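Local coordinates for capsular polysaccharide export system protein KpsC (Thermosulfurimonas dismutans, PDB 6MGD), which probably transfers Kdo in beta-2,7 linkage during synthesis of the glycolipid anchor of Gram-negative bacterial capsules, at residues 125-130 and 288-293; 180-185 and 194-199; 228-233 and 247-252. One frame throughout, in Å; residues are numbered along the deposited sequence.

The three contacts lie in one GT-B-type chain and share no helix or strand as partners. Contact 1 joins two helices, and contact 2 joins a helix to a strand of the six-stranded parallel sheet; both are buried and apolar. Contact 3 is only partly buried and sets a carboxylate against an aromatic edge and an isoleucine, beside a small patch of ordinary apolar packing. Contacts 1 and 3, with centres about 14 Å apart, touch through side chains of helix 246-253. Contact 2 meets contact 3 through Lys-197, whose NZ makes a weak hydrogen bond to the hydroxyl of Ser-229. Contacts 1 and 2 stay separate, their nearest atoms about 16 Å apart.

Contact 1. Residues 125-130 and 288-293; sequences RVIELL and ELVAGA
Val-290 sets CG2 opposite its carbonyl carbon and beside the backbone N (CG1 at chi1 166°), and this methyl group meets the side chain of Ile-127. In Ile-127 the longer branch likewise stands opposite the carbonyl carbon (chi1 -70°) and runs on extended to CD1. The two side chains cross at a slant: Val-290 CG2 lies 3.7 Å from CG1 of Ile-127 and 3.8 Å from its CD1, nestling along the last bond of the branch. The other methyl of the valine, CG1, faces CG1 of Val-126 more loosely at 4.3 Å. One residue thus spreads its two prongs over two consecutive residues of the other helix, and it contributes the largest part of the buried surface. Beta-branched side chains suit this place because their methyls sit close to the backbone and have few torsions to fix. No hydrogen bond links the segments; their nearest CA atoms, of Ile-127 and Val-290, are 7.6 Å apart.

Around this small core, Val-126 also touches Leu-294 and Leu-295, and Ile-127 touches Leu-286, all on helix 286-296. Helix 311-322 covers Val-126 as well, through Ile-315. Leu-130 and Leu-289 also reach helix 246-253, so helices 117-132 and 286-296 both pack against it.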
loop_
_atom_site.group_PDB
_atom_site.type_symbol
_atom_site.label_atom_id
_atom_site.label_comp_id
_atom_site.label_asym_id
_atom_site.label_seq_id
_atom_site.Cartn_x
_atom_site.Cartn_y
_atom_site.Cartn_z
ATOM N N ARG A 125 -1.820 -5.889 19.200
ATOM C CA ARG A 125 -2.866 -6.889 19.018
ATOM C C ARG A 125 -3.110 -7.168 17.538
ATOM O O ARG A 125 -3.335 -8.319 17.147
ATOM C CB ARG A 125 -4.157 -6.429 19.698
ATOM C CG ARG A 125 -4.031 -6.176 21.199
ATOM C CD ARG A 125 -4.405 -7.397 22.026
ATOM N NE ARG A 125 -3.549 -8.547 21.746
ATOM C CZ ARG A 125 -2.389 -8.782 22.350
ATOM N NH1 ARG A 125 -1.679 -9.855 22.033
ATOM N NH2 ARG A 125 -1.935 -7.943 23.272
ATOM N N VAL A 126 -3.066 -6.127 16.702
ATOM C CA VAL A 126 -3.293 -6.312 15.270
ATOM C C VAL A 126 -2.155 -7.109 14.646
ATOM O O VAL A 126 -2.376 -7.946 13.763
ATOM C CB VAL A 126 -3.482 -4.947 14.580
ATOM C CG1 VAL A 126 -3.528 -5.110 13.067
ATOM C CG2 VAL A 126 -4.750 -4.274 15.080
ATOM N N ILE A 127 -0.922 -6.865 15.096
ATOM C CA ILE A 127 0.219 -7.629 14.595
ATOM C C ILE A 127 0.059 -9.103 14.942
ATOM O O ILE A 127 0.218 -9.983 14.087
ATOM C CB ILE A 127 1.535 -7.053 15.150
ATOM C CG1 ILE A 127 1.818 -5.682 14.530
ATOM C CG2 ILE A 127 2.691 -8.007 14.895
ATOM C CD1 ILE A 127 2.992 -4.958 15.153
ATOM N N GLU A 128 -0.276 -9.392 16.203
ATOM C CA GLU A 128 -0.481 -10.776 16.616
ATOM C C GLU A 128 -1.652 -11.406 15.872
ATOM O O GLU A 128 -1.592 -12.577 15.478
ATOM C CB GLU A 128 -0.701 -10.842 18.128
ATOM C CG GLU A 128 0.265 -11.764 18.851
ATOM C CD GLU A 128 -0.024 -11.867 20.334
ATOM O OE1 GLU A 128 0.335 -10.929 21.084
ATOM O OE2 GLU A 128 -0.623 -12.883 20.746
ATOM N N LEU A 129 -2.726 -10.639 15.660
ATOM C CA LEU A 129 -3.882 -11.160 14.936
ATOM C C LEU A 129 -3.519 -11.540 13.506
ATOM O O LEU A 129 -3.934 -12.596 13.011
ATOM C CB LEU A 129 -5.012 -10.129 14.935
ATOM C CG LEU A 129 -6.096 -10.230 16.007
ATOM C CD1 LEU A 129 -7.107 -9.112 15.820
ATOM C CD2 LEU A 129 -6.777 -11.588 15.953
ATOM N N LEU A 130 -2.747 -10.688 12.822
ATOM C CA LEU A 130 -2.413 -10.943 11.424
ATOM C C LEU A 130 -1.488 -12.145 11.283
ATOM O O LEU A 130 -1.674 -12.977 10.385
ATOM C CB LEU A 130 -1.775 -9.700 10.803
ATOM C CG LEU A 130 -2.665 -8.469 10.605
ATOM C CD1 LEU A 130 -1.866 -7.314 10.005
ATOM C CD2 LEU A 130 -3.859 -8.807 9.730
ATOM N N GLU A 288 4.612 1.494 15.837
ATOM C CA GLU A 288 4.351 2.835 15.326
ATOM C C GLU A 288 3.906 2.785 13.870
ATOM O O GLU A 288 2.961 3.479 13.477
ATOM C CB GLU A 288 5.595 3.712 15.481
ATOM C CG GLU A 288 6.124 3.799 16.907
ATOM C CD GLU A 288 7.346 4.691 17.028
ATOM O OE1 GLU A 288 7.180 5.926 17.116
ATOM O OE2 GLU A 288 8.476 4.157 17.027
ATOM N N LEU A 289 4.569 1.955 13.060
ATOM C CA LEU A 289 4.181 1.802 11.660
ATOM C C LEU A 289 2.758 1.266 11.546
ATOM O O LEU A 289 1.934 1.807 10.800
ATOM C CB LEU A 289 5.164 0.871 10.948
ATOM C CG LEU A 289 5.516 1.101 9.472
ATOM C CD1 LEU A 289 5.857 -0.222 8.789
ATOM C CD2 LEU A 289 4.423 1.839 8.708
ATOM N N VAL A 290 2.453 0.199 12.288
ATOM C CA VAL A 290 1.135 -0.422 12.205
ATOM C C VAL A 290 0.058 0.525 12.721
ATOM O O VAL A 290 -0.995 0.688 12.092
ATOM C CB VAL A 290 1.137 -1.762 12.964
ATOM C CG1 VAL A 290 -0.287 -2.263 13.181
ATOM C CG2 VAL A 290 1.960 -2.791 12.201
ATOM N N ALA A 291 0.304 1.169 13.866
ATOM C CA ALA A 291 -0.674 2.103 14.415
ATOM C C ALA A 291 -0.980 3.234 13.441
ATOM O O ALA A 291 -2.113 3.726 13.400
ATOM C CB ALA A 291 -0.178 2.670 15.743
ATOM N N GLY A 292 0.006 3.653 12.652
ATOM C CA GLY A 292 -0.202 4.715 11.688
ATOM C C GLY A 292 -0.803 4.234 10.384
ATOM O O GLY A 292 -1.787 4.801 9.901
ATOM N N ALA A 293 -0.228 3.175 9.811
ATOM C CA ALA A 293 -0.649 2.719 8.490
ATOM C C ALA A 293 -1.979 1.972 8.534
ATOM O O ALA A 293 -2.790 2.099 7.610
ATOM C CB ALA A 293 0.432 1.832 7.874
#

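Contact 2. Residues 180-185 and 194-199; sequences ELLKSV and IVYKPH
The ring of Tyr-196 is covered on one face by Leu-182 CD1, which lies 3.5 Å above its plane, and on the opposite face by the backbone N of Pro-198, 3.9 Å from the plane. Both partners are displaced toward the rim. The leucine methyl makes a CH-pi contact, 3.7 Å from the ring centroid and 21° off the normal. Leu-182 CD2 also rests beside ring atom CD1 of Tyr-196, at 3.6 Å, so the forked end of the leucine straddles the rim at that atom, one methyl over the face and the other just outside it. The two side chains cross at about a right angle. Tyr-196 presents this face because its CG stands opposite the backbone N (chi1 176°), which leans the ring toward the C-terminal end of the strand as it rises to the helix.

One helical turn on, Val-185 CG1 packs against Ile-194 CD1 at 3.6 Å; the isoleucine chain, extended to its CD1, has the length to reach the helix. Leu-182 and Val-185, three positions apart, form one stripe of the helix, while Ile-194 and Tyr-196 alternate with Val-195, which points away to the far side of the sheet. Val-158 of the adjacent strand 155-159 continues the apolar floor.

The segment axes run nearly antiparallel, at 164° and 10.6 Å. Helix 178-188 lies on the connection between the neighbouring parallel strands 155-159 and 193-197, the beta-alpha-beta crossover of a Rossmann-like domain, as expected in the GT-B clan.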
loop_
_atom_site.group_PDB
_atom_site.type_symbol
_atom_site.label_atom_id
_atom_site.label_comp_id
_atom_site.label_asym_id
_atom_site.label_seq_id
_atom_site.Cartn_x
_atom_site.Cartn_y
_atom_site.Cartn_z
ATOM N N GLU A 180 14.998 -5.581 -13.951
ATOM C CA GLU A 180 15.986 -4.745 -13.280
ATOM C C GLU A 180 15.994 -4.990 -11.777
ATOM O O GLU A 180 17.056 -4.927 -11.146
ATOM C CB GLU A 180 15.720 -3.269 -13.580
ATOM C CG GLU A 180 16.124 -2.837 -14.980
ATOM C CD GLU A 180 17.608 -3.016 -15.233
ATOM O OE1 GLU A 180 17.971 -3.710 -16.207
ATOM O OE2 GLU A 180 18.412 -2.468 -14.448
ATOM N N LEU A 181 14.830 -5.268 -11.188
ATOM C CA LEU A 181 14.791 -5.633 -9.777
ATOM C C LEU A 181 15.538 -6.937 -9.537
ATOM O O LEU A 181 16.442 -7.003 -8.696
ATOM C CB LEU A 181 13.344 -5.742 -9.299
ATOM C CG LEU A 181 13.166 -6.258 -7.869
ATOM C CD1 LEU A 181 13.904 -5.367 -6.879
ATOM C CD2 LEU A 181 11.690 -6.359 -7.510
ATOM N N LEU A 182 15.181 -7.986 -10.283
ATOM C CA LEU A 182 15.868 -9.265 -10.144
ATOM C C LEU A 182 17.352 -9.130 -10.452
ATOM O O LEU A 182 18.189 -9.775 -9.808
ATOM C CB LEU A 182 15.221 -10.310 -11.052
ATOM C CG LEU A 182 13.873 -10.844 -10.567
ATOM C CD1 LEU A 182 13.284 -11.816 -11.576
ATOM C CD2 LEU A 182 14.039 -11.510 -9.211
ATOM N N LYS A 183 17.698 -8.295 -11.434
ATOM C CA LYS A 183 19.103 -8.001 -11.696
ATOM C C LYS A 183 19.758 -7.372 -10.474
ATOM O O LYS A 183 20.765 -7.873 -9.965
ATOM C CB LYS A 183 19.230 -7.079 -12.909
ATOM C CG LYS A 183 19.282 -7.799 -14.242
ATOM C CD LYS A 183 19.373 -6.811 -15.398
ATOM C CE LYS A 183 20.472 -5.783 -15.166
ATOM N NZ LYS A 183 21.805 -6.418 -14.970
ATOM N N SER A 184 19.177 -6.278 -9.974
ATOM C CA SER A 184 19.750 -5.585 -8.826
ATOM C C SER A 184 19.791 -6.470 -7.586
ATOM O O SER A 184 20.713 -6.346 -6.771
ATOM C CB SER A 184 18.960 -4.310 -8.538
ATOM O OG SER A 184 19.483 -3.638 -7.407
ATOM N N VAL A 185 18.808 -7.359 -7.419
ATOM C CA VAL A 185 18.813 -8.256 -6.266
ATOM C C VAL A 185 20.006 -9.199 -6.331
ATOM O O VAL A 185 20.684 -9.439 -5.324
ATOM C CB VAL A 185 17.485 -9.033 -6.177
ATOM C CG1 VAL A 185 17.596 -10.162 -5.161
ATOM C CG2 VAL A 185 16.346 -8.104 -5.794
ATOM N N ILE A 194 17.768 -17.155 -4.808
ATOM C CA ILE A 194 16.730 -16.194 -5.158
ATOM C C ILE A 194 15.596 -16.942 -5.840
ATOM O O ILE A 194 15.810 -17.629 -6.846
ATOM C CB ILE A 194 17.278 -15.077 -6.061
ATOM C CG1 ILE A 194 18.450 -14.371 -5.376
ATOM C CG2 ILE A 194 16.175 -14.088 -6.404
ATOM C CD1 ILE A 194 19.073 -13.273 -6.205
ATOM N N VAL A 195 14.393 -16.814 -5.290
ATOM C CA VAL A 195 13.185 -17.379 -5.877
ATOM C C VAL A 195 12.261 -16.221 -6.232
ATOM O O VAL A 195 11.924 -15.400 -5.369
ATOM C CB VAL A 195 12.497 -18.379 -4.933
ATOM C CG1 VAL A 195 12.489 -17.857 -3.505
ATOM C CG2 VAL A 195 11.084 -18.662 -5.400
ATOM N N TYR A 196 11.867 -16.146 -7.500
ATOM C CA TYR A 196 11.033 -15.061 -7.999
ATOM C C TYR A 196 9.581 -15.516 -8.033
ATOM O O TYR A 196 9.239 -16.472 -8.738
ATOM C CB TYR A 196 11.485 -14.615 -9.388
ATOM C CG TYR A 196 10.600 -13.558 -10.011
ATOM C CD1 TYR A 196 10.517 -12.283 -9.464
ATOM C CD2 TYR A 196 9.857 -13.830 -11.152
ATOM C CE1 TYR A 196 9.717 -11.311 -10.033
ATOM C CE2 TYR A 196 9.053 -12.864 -11.729
ATOM C CZ TYR A 196 8.986 -11.607 -11.164
ATOM O OH TYR A 196 8.187 -10.641 -11.732
ATOM N N LYS A 197 8.733 -14.830 -7.268
ATOM C CA LYS A 197 7.301 -15.083 -7.284
ATOM C C LYS A 197 6.641 -14.046 -8.178
ATOM O O LYS A 197 6.431 -12.903 -7.743
ATOM C CB LYS A 197 6.722 -15.023 -5.870
ATOM C CG LYS A 197 5.237 -15.312 -5.813
ATOM C CD LYS A 197 4.533 -14.377 -4.850
ATOM C CE LYS A 197 3.072 -14.758 -4.698
ATOM N NZ LYS A 197 2.927 -16.175 -4.263
ATOM N N PRO A 198 6.301 -14.378 -9.419
ATOM C CA PRO A 198 5.697 -13.379 -10.305
ATOM C C PRO A 198 4.301 -13.002 -9.839
ATOM O O PRO A 198 3.597 -13.791 -9.204
ATOM C CB PRO A 198 5.659 -14.088 -11.662
ATOM C CG PRO A 198 5.583 -15.538 -11.312
ATOM C CD PRO A 198 6.398 -15.701 -10.057
ATOM N N HIS A 199 3.912 -11.773 -10.155
ATOM C CA HIS A 199 2.589 -11.305 -9.779
ATOM C C HIS A 199 1.528 -12.136 -10.499
ATOM O O HIS A 199 1.708 -12.496 -11.668
ATOM C CB HIS A 199 2.426 -9.823 -10.122
ATOM C CG HIS A 199 1.195 -9.201 -9.538
ATOM N ND1 HIS A 199 -0.026 -9.230 -10.175
ATOM C CD2 HIS A 199 0.997 -8.540 -8.373
ATOM C CE1 HIS A 199 -0.924 -8.612 -9.429
ATOM N NE2 HIS A 199 -0.328 -8.183 -8.331
#

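Contact 3. Residues 228-233 and 247-252; sequences SSYDII and GFEALI
This is a mixed contact, part carboxylate against carbon and part apolar, between the weakly bonded helical turn 230-233 and helix 246-253. These elements lie before and after strand 238-241 of the parallel sheet. The side chain of Glu-249 is extended, with CG opposite the backbone N (chi1 176°), and carries its carboxylate across to Tyr-230. There OE1 lies in the ring plane at the edge, 3.5 Å from CD2 of Tyr-230, with the ring and carboxylate planes 75° apart; OE2 comes obliquely to the same CD2, at 3.4 Å. OE1 also approaches Ile-233 CD1 at 3.6 Å. Beside this, CG2 of Ile-233 meets CB of Ala-250 at 4.2 Å; the small alanine allows the backbones to come near, with the CA atoms of these two residues 6.7 Å apart. An alanine in place of Glu-249 would probably leave the Tyr-230 edge and the end of Ile-233 without their partner and open a gap between the two elements.

No hydrogen bond or salt bridge joins the segments. The aromatic C-H edge, slightly positive, can favour the nearby oxygen, but such an attraction is weak, so the contact probably relies more on shape and on the Ile-233 to Ala-250 packing than on polar bonding.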
loop_
_atom_site.group_PDB
_atom_site.type_symbol
_atom_site.label_atom_id
_atom_site.label_comp_id
_atom_site.label_asym_id
_atom_site.label_seq_id
_atom_site.Cartn_x
_atom_site.Cartn_y
_atom_site.Cartn_z
ATOM N N SER A 228 0.490 -20.633 -2.533
ATOM C CA SER A 228 0.409 -19.915 -1.261
ATOM C C SER A 228 1.413 -18.776 -1.070
ATOM O O SER A 228 2.548 -19.022 -0.655
ATOM C CB SER A 228 0.589 -20.931 -0.129
ATOM O OG SER A 228 0.230 -20.381 1.122
ATOM N N SER A 229 0.994 -17.531 -1.314
ATOM C CA SER A 229 1.884 -16.375 -1.194
ATOM C C SER A 229 2.526 -16.266 0.187
ATOM O O SER A 229 3.667 -16.692 0.386
ATOM C CB SER A 229 1.122 -15.082 -1.509
ATOM O OG SER A 229 0.466 -15.144 -2.763
ATOM N N TYR A 230 1.796 -15.685 1.136
ATOM C CA TYR A 230 2.208 -15.482 2.523
ATOM C C TYR A 230 2.915 -16.684 3.148
ATOM O O TYR A 230 3.739 -16.516 4.054
ATOM C CB TYR A 230 0.966 -15.100 3.330
ATOM C CG TYR A 230 -0.248 -14.978 2.430
ATOM C CD1 TYR A 230 -1.087 -16.064 2.223
ATOM C CD2 TYR A 230 -0.527 -13.793 1.752
ATOM C CE1 TYR A 230 -2.182 -15.972 1.385
ATOM C CE2 TYR A 230 -1.620 -13.693 0.906
ATOM C CZ TYR A 230 -2.445 -14.784 0.732
ATOM O OH TYR A 230 -3.534 -14.685 -0.104
ATOM N N ASP A 231 2.611 -17.900 2.691
ATOM C CA ASP A 231 3.353 -19.078 3.122
ATOM C C ASP A 231 4.476 -19.435 2.154
ATOM O O ASP A 231 4.893 -20.597 2.080
ATOM C CB ASP A 231 2.419 -20.267 3.335
ATOM C CG ASP A 231 1.589 -20.131 4.599
ATOM O OD1 ASP A 231 0.367 -19.900 4.491
ATOM O OD2 ASP A 231 2.170 -20.231 5.703
ATOM N N ILE A 232 4.944 -18.456 1.380
ATOM C CA ILE A 232 6.316 -18.455 0.885
ATOM C C ILE A 232 7.190 -17.549 1.752
ATOM O O ILE A 232 8.417 -17.729 1.776
ATOM C CB ILE A 232 6.392 -18.025 -0.599
ATOM C CG1 ILE A 232 5.514 -18.908 -1.483
ATOM C CG2 ILE A 232 7.811 -18.125 -1.130
ATOM C CD1 ILE A 232 5.457 -18.435 -2.930
ATOM N N ILE A 233 6.590 -16.608 2.487
ATOM C CA ILE A 233 7.348 -15.707 3.357
ATOM C C ILE A 233 8.037 -16.486 4.473
ATOM O O ILE A 233 9.213 -16.257 4.781
ATOM C CB ILE A 233 6.421 -14.618 3.928
ATOM C CG1 ILE A 233 5.673 -13.905 2.800
ATOM C CG2 ILE A 233 7.202 -13.624 4.786
ATOM C CD1 ILE A 233 4.739 -12.806 3.270
ATOM N N GLY A 247 5.868 -6.456 0.969
ATOM C CA GLY A 247 6.919 -6.181 1.934
ATOM C C GLY A 247 6.406 -5.673 3.268
ATOM O O GLY A 247 7.036 -5.902 4.305
ATOM N N PHE A 248 5.273 -4.966 3.266
ATOM C CA PHE A 248 4.661 -4.567 4.529
ATOM C C PHE A 248 4.104 -5.771 5.277
ATOM O O PHE A 248 4.124 -5.799 6.514
ATOM C CB PHE A 248 3.562 -3.533 4.280
ATOM C CG PHE A 248 2.853 -3.080 5.529
ATOM C CD1 PHE A 248 3.568 -2.584 6.608
ATOM C CD2 PHE A 248 1.471 -3.131 5.614
ATOM C CE1 PHE A 248 2.916 -2.161 7.753
ATOM C CE2 PHE A 248 0.814 -2.704 6.754
ATOM C CZ PHE A 248 1.537 -2.219 7.825
ATOM N N GLU A 249 3.608 -6.772 4.545
ATOM C CA GLU A 249 3.157 -8.003 5.181
ATOM C C GLU A 249 4.329 -8.774 5.771
ATOM O O GLU A 249 4.204 -9.382 6.841
ATOM C CB GLU A 249 2.399 -8.865 4.172
ATOM C CG GLU A 249 1.960 -10.215 4.706
ATOM C CD GLU A 249 1.129 -10.998 3.705
ATOM O OE1 GLU A 249 1.587 -11.184 2.560
ATOM O OE2 GLU A 249 0.011 -11.420 4.065
ATOM N N ALA A 250 5.478 -8.757 5.091
ATOM C CA ALA A 250 6.656 -9.441 5.615
ATOM C C ALA A 250 7.134 -8.798 6.910
ATOM O O ALA A 250 7.599 -9.494 7.821
ATOM C CB ALA A 250 7.771 -9.443 4.569
ATOM N N LEU A 251 7.037 -7.467 7.004
ATOM C CA LEU A 251 7.399 -6.778 8.239
ATOM C C LEU A 251 6.525 -7.234 9.399
ATOM O O LEU A 251 7.025 -7.478 10.502
ATOM C CB LEU A 251 7.286 -5.266 8.049
ATOM C CG LEU A 251 8.502 -4.554 7.459
ATOM C CD1 LEU A 251 8.178 -3.095 7.194
ATOM C CD2 LEU A 251 9.688 -4.681 8.403
ATOM N N ILE A 252 5.215 -7.344 9.167
ATOM C CA ILE A 252 4.308 -7.842 10.196
ATOM C C ILE A 252 4.679 -9.267 10.583
ATOM O O ILE A 252 4.620 -9.642 11.760
ATOM C CB ILE A 252 2.852 -7.739 9.707
ATOM C CG1 ILE A 252 2.529 -6.290 9.337
ATOM C CG2 ILE A 252 1.891 -8.244 10.770
ATOM C CD1 ILE A 252 1.268 -6.118 8.521
#